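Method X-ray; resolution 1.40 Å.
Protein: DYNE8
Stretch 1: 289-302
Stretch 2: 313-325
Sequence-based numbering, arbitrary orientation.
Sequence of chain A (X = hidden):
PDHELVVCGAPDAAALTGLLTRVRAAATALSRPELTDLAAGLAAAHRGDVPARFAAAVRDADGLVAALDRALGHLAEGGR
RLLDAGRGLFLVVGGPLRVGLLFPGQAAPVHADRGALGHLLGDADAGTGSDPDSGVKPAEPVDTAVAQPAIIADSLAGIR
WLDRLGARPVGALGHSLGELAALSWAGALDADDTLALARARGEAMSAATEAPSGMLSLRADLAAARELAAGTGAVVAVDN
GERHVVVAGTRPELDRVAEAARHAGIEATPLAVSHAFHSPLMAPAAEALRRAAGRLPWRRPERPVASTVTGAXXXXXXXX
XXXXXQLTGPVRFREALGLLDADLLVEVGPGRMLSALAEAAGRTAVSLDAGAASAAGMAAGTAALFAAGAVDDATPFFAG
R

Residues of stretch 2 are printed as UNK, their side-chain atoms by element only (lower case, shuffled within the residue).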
# COMPACT_ATOMS: atom_id res chain seq x y z
N LEU A 289 -1.20 3.25 25.01
CA LEU A 289 -0.31 2.56 24.11
C LEU A 289 1.08 2.47 24.70
O LEU A 289 1.74 1.41 24.52
CB LEU A 289 -0.30 3.26 22.76
CG LEU A 289 0.50 2.55 21.71
CD1 LEU A 289 -0.08 1.16 21.42
CD2 LEU A 289 0.59 3.37 20.48
N ARG A 290 1.53 3.52 25.39
CA ARG A 290 2.87 3.41 25.99
C ARG A 290 2.95 2.19 26.91
O ARG A 290 4.00 1.50 26.94
CB ARG A 290 3.16 4.66 26.80
CG ARG A 290 4.60 4.64 27.41
CD ARG A 290 4.89 5.91 28.19
NE ARG A 290 5.19 7.07 27.34
CZ ARG A 290 6.39 7.33 26.83
NH1 ARG A 290 7.40 6.49 27.06
NH2 ARG A 290 6.57 8.41 26.07
N ARG A 291 1.92 1.94 27.67
CA ARG A 291 2.00 0.77 28.58
C ARG A 291 2.17 -0.52 27.81
O ARG A 291 2.98 -1.41 28.23
CB ARG A 291 0.78 0.67 29.47
CG ARG A 291 0.61 1.94 30.33
CD ARG A 291 -0.45 1.73 31.46
NE ARG A 291 -1.80 1.46 30.90
CZ ARG A 291 -2.74 2.38 30.65
NH1 ARG A 291 -2.51 3.66 30.86
NH2 ARG A 291 -3.91 1.99 30.12
N ALA A 292 1.41 -0.69 26.74
CA ALA A 292 1.46 -1.93 25.98
C ALA A 292 2.80 -2.05 25.29
O ALA A 292 3.47 -3.11 25.31
CB ALA A 292 0.30 -2.03 25.00
N ALA A 293 3.27 -0.95 24.72
CA ALA A 293 4.52 -1.03 23.94
C ALA A 293 5.77 -1.26 24.77
O ALA A 293 6.71 -1.87 24.31
CB ALA A 293 4.71 0.26 23.05
N GLY A 294 5.76 -0.78 25.99
CA GLY A 294 6.99 -0.79 26.77
C GLY A 294 7.29 -2.15 27.33
O GLY A 294 8.39 -2.35 27.81
N ARG A 295 6.31 -3.04 27.28
CA ARG A 295 6.41 -4.43 27.75
C ARG A 295 6.97 -5.39 26.70
O ARG A 295 7.13 -6.60 26.99
CB ARG A 295 5.02 -4.93 28.16
CG ARG A 295 4.39 -4.25 29.39
CD ARG A 295 2.90 -4.58 29.47
NE ARG A 295 2.25 -3.86 30.58
CZ ARG A 295 0.98 -3.48 30.57
NH1 ARG A 295 0.20 -3.71 29.50
NH2 ARG A 295 0.47 -2.85 31.62
N LEU A 296 7.33 -4.90 25.52
CA LEU A 296 7.67 -5.84 24.43
C LEU A 296 9.15 -5.88 24.17
O LEU A 296 9.86 -4.88 24.31
CB LEU A 296 6.96 -5.42 23.08
CG LEU A 296 5.46 -5.41 23.28
CD1 LEU A 296 4.84 -4.75 22.07
CD2 LEU A 296 4.90 -6.73 23.53
N PRO A 297 9.62 -7.02 23.67
CA PRO A 297 11.06 -7.23 23.44
C PRO A 297 11.52 -6.66 22.07
O PRO A 297 12.00 -7.40 21.19
CB PRO A 297 11.17 -8.76 23.48
CG PRO A 297 9.88 -9.22 22.79
CD PRO A 297 8.81 -8.21 23.33
N TRP A 298 11.46 -5.36 21.94
CA TRP A 298 11.90 -4.69 20.69
C TRP A 298 13.31 -4.95 20.26
O TRP A 298 14.22 -4.97 21.14
CB TRP A 298 11.77 -3.14 20.84
CG TRP A 298 10.33 -2.70 21.01
CD1 TRP A 298 9.68 -2.42 22.19
CD2 TRP A 298 9.38 -2.48 19.97
NE1 TRP A 298 8.38 -2.09 21.96
CE2 TRP A 298 8.16 -2.12 20.60
CE3 TRP A 298 9.43 -2.63 18.58
CZ2 TRP A 298 7.01 -1.83 19.87
CZ3 TRP A 298 8.27 -2.37 17.85
CH2 TRP A 298 7.08 -1.96 18.49
N ARG A 299 13.53 -5.17 18.96
CA ARG A 299 14.89 -5.23 18.40
C ARG A 299 15.10 -4.11 17.40
O ARG A 299 14.13 -3.57 16.85
CB ARG A 299 15.10 -6.60 17.72
CG ARG A 299 14.71 -7.81 18.59
CD ARG A 299 15.29 -9.15 18.14
NE ARG A 299 14.80 -10.23 19.00
CZ ARG A 299 15.06 -11.54 18.84
NH1 ARG A 299 15.85 -11.96 17.85
NH2 ARG A 299 14.55 -12.43 19.69
N ARG A 300 16.35 -3.79 17.12
CA ARG A 300 16.69 -2.86 16.11
C ARG A 300 16.19 -3.38 14.74
O ARG A 300 16.38 -4.55 14.46
CB ARG A 300 18.22 -2.77 16.05
CG ARG A 300 18.69 -1.61 15.20
CD ARG A 300 20.18 -1.26 15.44
NE ARG A 300 20.56 0.06 14.91
CZ ARG A 300 20.89 0.29 13.64
NH1 ARG A 300 20.89 -0.70 12.74
NH2 ARG A 300 21.23 1.53 13.25
N PRO A 301 15.54 -2.51 13.94
CA PRO A 301 15.18 -2.96 12.58
C PRO A 301 16.38 -3.31 11.76
O PRO A 301 17.42 -2.60 11.84
CB PRO A 301 14.52 -1.72 11.95
CG PRO A 301 13.97 -0.95 13.07
CD PRO A 301 14.98 -1.18 14.24
N GLU A 302 16.26 -4.39 10.97
CA GLU A 302 17.38 -4.93 10.17
C GLU A 302 17.28 -4.61 8.69
O GLU A 302 18.18 -4.93 7.88
CB GLU A 302 17.45 -6.46 10.34
CG GLU A 302 17.25 -6.86 11.85
CD GLU A 302 17.50 -8.36 12.19
OE1 GLU A 302 16.58 -9.22 12.02
OE2 GLU A 302 18.63 -8.66 12.68
N UNK A 313 14.40 8.17 7.65
CA UNK A 313 14.70 6.79 7.87
C UNK A 313 14.79 6.41 9.35
O UNK A 313 15.33 7.21 10.20
c UNK A 313 16.55 7.37 4.91
c UNK A 313 14.53 4.35 5.06
n UNK A 313 16.25 7.12 3.61
c UNK A 313 16.00 6.42 5.72
c UNK A 313 16.06 6.39 7.16
c UNK A 313 15.28 5.53 4.85
c UNK A 313 15.49 5.99 3.54
c UNK A 313 14.21 4.22 2.66
c UNK A 313 14.97 5.33 2.44
c UNK A 313 14.00 3.71 3.99
N UNK A 314 14.35 5.21 9.68
CA UNK A 314 14.48 4.75 11.04
C UNK A 314 15.98 4.53 11.28
O UNK A 314 16.66 3.88 10.52
c UNK A 314 13.70 3.45 11.15
c UNK A 314 12.17 3.18 13.26
c UNK A 314 10.28 3.10 15.31
c UNK A 314 14.37 2.59 13.37
c UNK A 314 9.94 3.53 14.00
c UNK A 314 11.56 2.66 15.57
c UNK A 314 13.43 3.10 12.50
c UNK A 314 10.84 3.58 13.00
c UNK A 314 12.49 2.75 14.58
n UNK A 314 13.79 2.35 14.59
N UNK A 315 16.47 5.12 12.36
CA UNK A 315 17.90 4.87 12.69
C UNK A 315 17.91 4.17 14.07
O UNK A 315 17.54 3.01 14.16
c UNK A 315 18.66 6.18 12.64
N UNK A 316 18.28 4.90 15.12
CA UNK A 316 18.55 4.35 16.45
C UNK A 316 17.37 4.49 17.39
O UNK A 316 17.49 4.29 18.60
o UNK A 316 22.04 5.54 16.65
c UNK A 316 19.73 5.15 17.06
o UNK A 316 21.25 3.55 16.07
c UNK A 316 21.10 4.71 16.55
N UNK A 317 16.22 4.81 16.81
CA UNK A 317 15.06 5.33 17.56
C UNK A 317 14.58 4.43 18.66
O UNK A 317 14.60 3.22 18.54
c UNK A 317 13.87 5.43 16.58
o UNK A 317 15.45 7.49 14.17
c UNK A 317 14.24 5.75 15.14
c UNK A 317 14.63 7.17 15.04
o UNK A 317 14.12 7.97 15.87
N UNK A 318 14.04 5.03 19.71
CA UNK A 318 13.32 4.26 20.74
C UNK A 318 11.90 4.02 20.21
O UNK A 318 11.16 4.97 20.03
o UNK A 318 11.69 3.44 22.95
c UNK A 318 12.55 4.33 23.18
o UNK A 318 12.87 4.64 24.36
c UNK A 318 13.27 5.05 22.05
N UNK A 319 11.57 2.76 19.87
CA UNK A 319 10.27 2.47 19.21
C UNK A 319 9.11 2.86 20.12
O UNK A 319 8.06 3.23 19.59
c UNK A 319 11.38 0.51 20.06
c UNK A 319 10.29 0.96 18.99
c UNK A 319 12.37 1.53 20.09
N UNK A 320 9.21 2.75 21.45
CA UNK A 320 8.15 3.14 22.32
C UNK A 320 7.91 4.64 22.16
O UNK A 320 6.73 5.09 21.98
c UNK A 320 7.39 3.38 24.65
c UNK A 320 8.63 1.36 23.96
c UNK A 320 8.50 2.84 23.77
N UNK A 321 8.94 5.46 22.15
CA UNK A 321 8.71 6.89 22.02
C UNK A 321 8.08 7.23 20.65
O UNK A 321 7.24 8.12 20.59
o UNK A 321 9.99 7.06 25.78
o UNK A 321 8.94 8.63 24.65
c UNK A 321 10.03 7.67 22.17
c UNK A 321 10.75 7.47 23.54
c UNK A 321 9.84 7.75 24.74
N UNK A 322 8.58 6.61 19.59
CA UNK A 322 8.13 6.95 18.24
C UNK A 322 6.70 6.50 18.11
O UNK A 322 5.84 7.31 17.58
c UNK A 322 8.98 6.23 17.17
c UNK A 322 8.43 6.46 15.75
c UNK A 322 10.38 6.77 17.12
N UNK A 323 6.31 5.33 18.57
CA UNK A 323 4.93 4.82 18.35
C UNK A 323 4.01 5.57 19.27
O UNK A 323 2.81 5.63 18.97
c UNK A 323 4.86 3.26 18.51
c UNK A 323 5.49 1.08 17.49
c UNK A 323 5.63 2.59 17.37
c UNK A 323 5.15 3.05 15.92
N UNK A 324 4.44 6.16 20.37
CA UNK A 324 3.57 6.98 21.22
C UNK A 324 3.36 8.31 20.57
O UNK A 324 2.16 8.71 20.42
c UNK A 324 4.06 5.74 23.43
c UNK A 324 3.43 8.13 23.42
c UNK A 324 4.17 7.12 22.67
N UNK A 325 4.37 9.06 20.17
CA UNK A 325 4.14 10.33 19.49
C UNK A 325 3.50 10.16 18.12
O UNK A 325 2.99 11.16 17.60
n UNK A 325 10.72 10.94 17.15
c UNK A 325 5.38 11.22 19.47
n UNK A 325 8.62 11.69 17.63
c UNK A 325 6.44 10.80 18.53
c UNK A 325 7.43 11.98 18.47
c UNK A 325 9.71 11.05 18.04
n UNK A 325 9.88 10.62 19.27

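Position 313 has one carbon leading to fused five- and six-membered rings with eight carbons and one nitrogen. This is an indole, so the residue is Trp313. It does not reach stretch 1.

Position 314 has the same atoms. Pro301 CG lies over one face of the ring. The residue is Trp314. Pro301 CG lies 3.9 Å from the centroid of the Trp314 five-membered ring, a CH-pi contact; the closest atom is Trp314 CD1, 3.6 Å from Pro301 CG.

Position 315 has a single side-chain carbon; its CA-to-CB bond points away from stretch 1. It is Ala315.

Position 316 has two carbons, the second carrying two oxygens. Its CB points away, but its end approaches the edge of the Arg300 guanidinium. This short carboxylate is Asp316. Arg300 NH2 gives a weak hydrogen bond to Asp316 OD1 at 3.5 Å, within a salt bridge.

Position 317 has three carbons, the third carrying two oxygens, and no contact with stretch 1. It is Glu317. Glu317 OE2 accepts from Ala315 N at 3.2 Å.

Position 318 has two carbons and two terminal oxygens, again out of contact. It is Asp318, the N-cap of the helix that follows.

Position 319 has three carbons closing a ring onto the backbone N. One lies over a face of the Trp298 ring. Only proline closes this way: Pro319. Pro319 CG is 3.5 Å from Trp298 CG.

Position 320 has one carbon carrying two more, near Ala293, Gly294 and Trp298. It is Val320. Its N donates a weak capping bond to Asp318 OD1, and Val320 CG2 lies 3.8 Å from Ala293 O.

Position 321 has three carbons, the third carrying two oxygens that meet Arg290. It is Glu321. Arg290 NH1 donates to Glu321 OE2 at 2.9 Å and Arg290 NH2 to Glu321 OE1 at 2.8 Å, a two-pronged salt bridge.

Position 322 has three carbons forked at the first, out of reach of stretch 1. It is Val322.

Position 323 has four carbons forked at the second, against Trp298; its backbone O meets Leu289. It is Leu323. Leu323 CD1 is 3.6 Å from Trp298 CH2.

Position 324 has three carbons forked at the first. One branch end lies against Arg290, over a guanidinium face. It is Val324. Val324 CG2 is 3.7 Å from Arg290 CB.

Position 325 has three carbons, a nitrogen, then a carbon with two nitrogens. It is Arg325; its CA-to-CB bond points away.

The two helices run nearly antiparallel, their axes 9.4 Å apart at closest approach. Trp298 NE1 hydrogen-bonds to Ala293 O at 2.9 Å, tying the indole to the preceding helix while Pro319, Val320 and Leu323 pack against it. Arg290-Glu321 adds two good hydrogen bonds between the helices; the Arg300-Asp316 bond, between loops, is weak.

Stretch 2 313-325: WWADEDPVEVLVR
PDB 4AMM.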